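Local coordinates for UDP-N-acetylglucosamine 4,6-dehydratase (Vibrio fischeri, PDB 3PVZ), which binds NAD in a Rossmann-type domain and probably dehydrates UDP-N-acetylglucosamine to a 4-keto-6-deoxy sugar, at residues N25-L29 with L245-F250; M184-R188 with L354-E358. All blocks are in the same frame, centred on the assembly; numbering follows the deposited sequence.

Interaction 1 (N25-L29 with L245-F250); sequences NEKEL and LMSCIF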
loop_
_atom_site.group_PDB
_atom_site.type_symbol
_atom_site.label_atom_id
_atom_site.label_comp_id
_atom_site.label_asym_id
_atom_site.label_seq_id
_atom_site.Cartn_x
_atom_site.Cartn_y
_atom_site.Cartn_z
ATOM N N ASN A 25 -2.160 -3.099 -34.111
ATOM C CA ASN A 25 -2.481 -4.389 -33.477
ATOM C C ASN A 25 -3.814 -4.385 -32.747
ATOM O O ASN A 25 -4.147 -5.352 -32.060
ATOM C CB ASN A 25 -1.345 -4.758 -32.524
ATOM C CG ASN A 25 -0.106 -5.180 -33.286
ATOM O OD1 ASN A 25 -0.085 -6.268 -33.862
ATOM N ND2 ASN A 25 0.896 -4.310 -33.352
ATOM N N GLU A 26 -4.555 -3.294 -32.884
ATOM C CA GLU A 26 -5.771 -3.067 -32.116
ATOM C C GLU A 26 -6.769 -4.172 -32.360
ATOM O O GLU A 26 -7.363 -4.660 -31.426
ATOM C CB GLU A 26 -6.416 -1.712 -32.473
ATOM C CG GLU A 26 -7.573 -1.284 -31.541
ATOM C CD GLU A 26 -7.223 -1.380 -30.033
ATOM O OE1 GLU A 26 -6.230 -0.758 -29.601
ATOM O OE2 GLU A 26 -7.921 -2.109 -29.283
ATOM N N LYS A 27 -6.923 -4.589 -33.610
ATOM C CA LYS A 27 -7.963 -5.518 -33.949
ATOM C C LYS A 27 -7.653 -6.842 -33.269
ATOM O O LYS A 27 -8.549 -7.493 -32.717
ATOM C CB LYS A 27 -8.057 -5.696 -35.460
ATOM C CG LYS A 27 -9.265 -6.537 -35.917
ATOM C CD LYS A 27 -10.373 -5.668 -36.531
ATOM C CE LYS A 27 -11.262 -6.452 -37.533
ATOM N NZ LYS A 27 -11.751 -5.520 -38.650
ATOM N N GLU A 28 -6.386 -7.232 -33.319
ATOM C CA GLU A 28 -5.960 -8.514 -32.732
ATOM C C GLU A 28 -5.981 -8.418 -31.230
ATOM O O GLU A 28 -6.378 -9.364 -30.578
ATOM C CB GLU A 28 -4.587 -8.939 -33.197
ATOM C CG GLU A 28 -4.118 -10.238 -32.594
ATOM C CD GLU A 28 -2.964 -10.844 -33.380
ATOM O OE1 GLU A 28 -2.195 -10.109 -34.052
ATOM O OE2 GLU A 28 -2.854 -12.058 -33.336
ATOM N N LEU A 29 -5.627 -7.257 -30.677
ATOM C CA LEU A 29 -5.754 -7.070 -29.227
ATOM C C LEU A 29 -7.214 -7.332 -28.769
ATOM O O LEU A 29 -7.476 -8.032 -27.764
ATOM C CB LEU A 29 -5.344 -5.668 -28.833
ATOM C CG LEU A 29 -3.845 -5.394 -28.696
ATOM C CD1 LEU A 29 -3.598 -3.885 -28.568
ATOM C CD2 LEU A 29 -3.264 -6.113 -27.521
ATOM N N LEU A 245 0.498 -4.666 -21.743
ATOM C CA LEU A 245 -0.478 -5.454 -22.481
ATOM C C LEU A 245 0.153 -6.029 -23.762
ATOM O O LEU A 245 -0.159 -7.143 -24.143
ATOM C CB LEU A 245 -1.693 -4.628 -22.859
ATOM C CG LEU A 245 -2.872 -5.314 -23.617
ATOM C CD1 LEU A 245 -3.538 -6.372 -22.842
ATOM C CD2 LEU A 245 -3.922 -4.298 -24.020
HETATM N N MSE A 246 1.010 -5.245 -24.415
HETATM C CA MSE A 246 1.685 -5.688 -25.630
HETATM C C MSE A 246 2.635 -6.827 -25.308
HETATM O O MSE A 246 2.652 -7.817 -26.008
HETATM C CB MSE A 246 2.456 -4.547 -26.282
HETATM C CG MSE A 246 1.621 -3.470 -26.915
HETATM SE SE MSE A 246 0.596 -4.056 -28.422
HETATM C CE MSE A 246 2.041 -4.633 -29.580
ATOM N N SER A 247 3.393 -6.697 -24.219
ATOM C CA SER A 247 4.296 -7.759 -23.837
ATOM C C SER A 247 3.454 -8.961 -23.445
ATOM O O SER A 247 3.705 -10.069 -23.883
ATOM C CB SER A 247 5.205 -7.343 -22.705
ATOM O OG SER A 247 5.994 -8.431 -22.284
ATOM N N CYS A 248 2.424 -8.717 -22.652
ATOM C CA CYS A 248 1.468 -9.785 -22.285
ATOM C C CYS A 248 0.919 -10.609 -23.448
ATOM O O CYS A 248 0.991 -11.834 -23.425
ATOM C CB CYS A 248 0.256 -9.243 -21.494
ATOM S SG CYS A 248 -0.683 -10.610 -20.787
ATOM N N ILE A 249 0.295 -9.943 -24.410
ATOM C CA ILE A 249 -0.385 -10.627 -25.480
ATOM C C ILE A 249 0.593 -11.087 -26.568
ATOM O O ILE A 249 0.505 -12.213 -27.017
ATOM C CB ILE A 249 -1.382 -9.720 -26.197
ATOM C CG1 ILE A 249 -2.430 -9.150 -25.233
ATOM C CG2 ILE A 249 -2.008 -10.502 -27.418
ATOM C CD1 ILE A 249 -3.244 -10.151 -24.501
ATOM N N PHE A 250 1.534 -10.230 -26.949
ATOM C CA PHE A 250 2.469 -10.493 -28.068
ATOM C C PHE A 250 3.887 -10.954 -27.691
ATOM O O PHE A 250 4.626 -11.389 -28.549
ATOM C CB PHE A 250 2.564 -9.243 -28.967
ATOM C CG PHE A 250 1.238 -8.861 -29.606
ATOM C CD1 PHE A 250 0.703 -9.631 -30.623
ATOM C CD2 PHE A 250 0.525 -7.772 -29.159
ATOM C CE1 PHE A 250 -0.517 -9.316 -31.221
ATOM C CE2 PHE A 250 -0.729 -7.406 -29.764
ATOM C CZ PHE A 250 -1.253 -8.179 -30.771
#
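L29 enters a pocket formed by L245, M246, I249 and F250, a knob-into-hole contact by which helix 19-34 packs onto helix 237-250 of the Rossmann-type domain. The local axes cross at 64° with a closest approach of 11.6 Å, a spacing bridged by long side chains. L29 places CG beside its backbone N (chi1 -81°), which carries the branched end toward the neighbouring helix. L29 CD2 meets F250 CE2 at 3.6 Å and also touches I249 CG1 and L245 CD2, while CD1 faces the selenium of M246, present as selenomethionine.

One turn earlier, N25 illustrates how a polar residue can share such an apolar interface. N25 CB touches F250 CZ at 3.8 Å, and CG passes the same ring corner slightly farther off. N25 OD1 also approaches F250 CZ, obliquely, at 3.8 Å. The other branch, N25 ND2, packs against CE of M246 at 4.0 Å, but its polar need is met by a hydrogen bond to the carbonyl oxygen of D21 within its own helix.

The second helix lies against the central sheet: C248 and I249 touch strand 115-118, and S247 OG bonds to S196 and T197. Helix 19-34 packs on this helix in turn, I22 and V32 adding contacts to M246 and I249. At the margin, the extended chain of E28 reaches the edge of the F250 ring, one face of which is covered by CG2 of its neighbour I249. The carboxylate stands steeply to the ring plane, at 78°, with E28 OE1 3.4 Å from F250 CE1.

Interaction 2 (M184-R188 with L354-E358); sequences MFLMR and LELFE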
loop_
_atom_site.group_PDB
_atom_site.type_symbol
_atom_site.label_atom_id
_atom_site.label_comp_id
_atom_site.label_asym_id
_atom_site.label_seq_id
_atom_site.Cartn_x
_atom_site.Cartn_y
_atom_site.Cartn_z
HETATM N N MSE A 184 16.198 -14.880 -11.998
HETATM C CA MSE A 184 16.742 -16.258 -11.964
HETATM C C MSE A 184 15.597 -17.269 -11.755
HETATM O O MSE A 184 15.488 -18.275 -12.474
HETATM C CB MSE A 184 17.744 -16.408 -10.831
HETATM C CG MSE A 184 18.971 -15.552 -10.968
HETATM SE SE MSE A 184 20.128 -15.705 -9.400
HETATM C CE MSE A 184 21.486 -14.410 -9.869
ATOM N N PHE A 185 14.725 -16.978 -10.793
ATOM C CA PHE A 185 13.572 -17.836 -10.528
ATOM C C PHE A 185 12.655 -17.876 -11.723
ATOM O O PHE A 185 12.074 -18.913 -12.009
ATOM C CB PHE A 185 12.790 -17.402 -9.258
ATOM C CG PHE A 185 13.437 -17.834 -7.970
ATOM C CD1 PHE A 185 13.144 -19.064 -7.417
ATOM C CD2 PHE A 185 14.406 -17.046 -7.372
ATOM C CE1 PHE A 185 13.769 -19.493 -6.245
ATOM C CE2 PHE A 185 15.051 -17.445 -6.216
ATOM C CZ PHE A 185 14.725 -18.674 -5.630
ATOM N N LEU A 186 12.480 -16.725 -12.366
ATOM C CA LEU A 186 11.673 -16.581 -13.576
ATOM C C LEU A 186 12.260 -17.446 -14.718
ATOM O O LEU A 186 11.557 -18.046 -15.471
ATOM C CB LEU A 186 11.714 -15.143 -14.054
ATOM C CG LEU A 186 10.557 -14.181 -13.913
ATOM C CD1 LEU A 186 10.058 -14.111 -12.494
ATOM C CD2 LEU A 186 10.973 -12.784 -14.466
HETATM N N MSE A 187 13.570 -17.441 -14.859
HETATM C CA MSE A 187 14.188 -18.213 -15.905
HETATM C C MSE A 187 13.889 -19.686 -15.675
HETATM O O MSE A 187 13.649 -20.381 -16.634
HETATM C CB MSE A 187 15.699 -17.950 -16.022
HETATM C CG MSE A 187 16.114 -16.615 -16.644
HETATM SE SE MSE A 187 15.154 -15.987 -18.268
HETATM C CE MSE A 187 13.801 -14.822 -17.403
ATOM N N ARG A 188 13.887 -20.167 -14.430
ATOM C CA ARG A 188 13.594 -21.580 -14.180
ATOM C C ARG A 188 12.168 -21.879 -14.563
ATOM O O ARG A 188 11.905 -22.897 -15.209
ATOM C CB ARG A 188 13.792 -21.978 -12.733
ATOM C CG ARG A 188 13.351 -23.391 -12.439
ATOM C CD ARG A 188 13.933 -23.927 -11.115
ATOM N NE ARG A 188 13.305 -23.288 -9.960
ATOM C CZ ARG A 188 13.601 -23.568 -8.703
ATOM N NH1 ARG A 188 12.980 -22.930 -7.732
ATOM N NH2 ARG A 188 14.544 -24.473 -8.407
ATOM N N LEU A 354 19.456 -21.415 -6.488
ATOM C CA LEU A 354 18.031 -21.225 -6.146
ATOM C C LEU A 354 17.667 -22.006 -4.885
ATOM O O LEU A 354 16.997 -21.491 -3.989
ATOM C CB LEU A 354 17.079 -21.577 -7.295
ATOM C CG LEU A 354 17.287 -20.805 -8.612
ATOM C CD1 LEU A 354 16.122 -21.017 -9.602
ATOM C CD2 LEU A 354 17.545 -19.318 -8.345
ATOM N N GLU A 355 18.135 -23.240 -4.810
ATOM C CA GLU A 355 17.868 -24.033 -3.623
ATOM C C GLU A 355 18.499 -23.419 -2.388
ATOM O O GLU A 355 17.832 -23.355 -1.357
ATOM C CB GLU A 355 18.316 -25.479 -3.801
ATOM C CG GLU A 355 17.253 -26.311 -4.563
ATOM C CD GLU A 355 17.849 -27.572 -5.217
ATOM O OE1 GLU A 355 19.073 -27.824 -5.034
ATOM O OE2 GLU A 355 17.081 -28.300 -5.903
ATOM N N LEU A 356 19.749 -22.956 -2.514
ATOM C CA LEU A 356 20.467 -22.284 -1.424
ATOM C C LEU A 356 19.651 -21.125 -0.867
ATOM O O LEU A 356 19.455 -21.019 0.345
ATOM C CB LEU A 356 21.821 -21.752 -1.916
ATOM C CG LEU A 356 22.757 -21.055 -0.930
ATOM C CD1 LEU A 356 23.212 -21.999 0.142
ATOM C CD2 LEU A 356 23.983 -20.498 -1.630
ATOM N N PHE A 357 19.163 -20.282 -1.779
ATOM C CA PHE A 357 18.430 -19.081 -1.425
ATOM C C PHE A 357 17.161 -19.478 -0.677
ATOM O O PHE A 357 16.881 -18.951 0.375
ATOM C CB PHE A 357 18.121 -18.274 -2.695
ATOM C CG PHE A 357 17.555 -16.901 -2.441
ATOM C CD1 PHE A 357 18.390 -15.840 -2.141
ATOM C CD2 PHE A 357 16.205 -16.674 -2.505
ATOM C CE1 PHE A 357 17.881 -14.572 -1.915
ATOM C CE2 PHE A 357 15.690 -15.406 -2.265
ATOM C CZ PHE A 357 16.550 -14.357 -1.960
ATOM N N GLU A 358 16.410 -20.433 -1.202
ATOM C CA GLU A 358 15.208 -20.901 -0.496
ATOM C C GLU A 358 15.562 -21.523 0.857
ATOM O O GLU A 358 14.844 -21.350 1.811
ATOM C CB GLU A 358 14.445 -21.928 -1.310
ATOM C CG GLU A 358 13.850 -21.414 -2.609
ATOM C CD GLU A 358 13.507 -22.542 -3.590
ATOM O OE1 GLU A 358 14.116 -23.639 -3.456
ATOM O OE2 GLU A 358 12.634 -22.331 -4.481
#
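The F185 ring carries L354 CD2 over one face, 3.9 Å from its centroid in a CH-pi contact, and meets E358 OE2 at its edge, 3.5 Å from CE1 of F185. The R188 guanidinium is treated alike: L354 CD1 sits over the centre of one face, 3.6 Å from NE of R188, and the same E358 OE2 lies at the edge. The two methyls of one leucine thus serve an aromatic ring and a planar cation. A bend at chi3 (72°) turns the arginine head across CD1.

Helix 174-189, which joins strands 159-163 and 194-198 in the Rossmann fold and also carries the NAD-binding K179, here receives the later helix 351-367. Their local axes run at 124° to each other, and M184 CB adds a 3.8 Å contact to L354 CD2.

The salt bridge from R188 NH1 to E358 OE2 spans 3.3 Å, but its hydrogen bond is weak, bent to 139°. R188 NH2 has a second partner, Q351 OE1, which helps fix the guanidinium. F185 CE2 meets F357 CD2 obliquely at 4.0 Å, and the F357 ring in turn meets that of F143 on helix 131-154.

The chain supplies the four segments in alternating order: 25-29, 184-188, 245-250, 354-358. Interactions 1 and 2 have centres 30 Å apart, their nearest atoms are about 10 Å from each other, and they share no residue. Each pairs a helix of the Rossmann-type core with one from beyond its strands: helix 19-34 precedes the first strand of the nine-stranded sheet, and helix 351-367 follows its last strand, 340-344. The core helices, 237-250 and 174-189, lie against opposite faces of that sheet. A helix from before the first strand and one from after the last thus pack separately onto the NAD-binding domain, one on each side of its sheet.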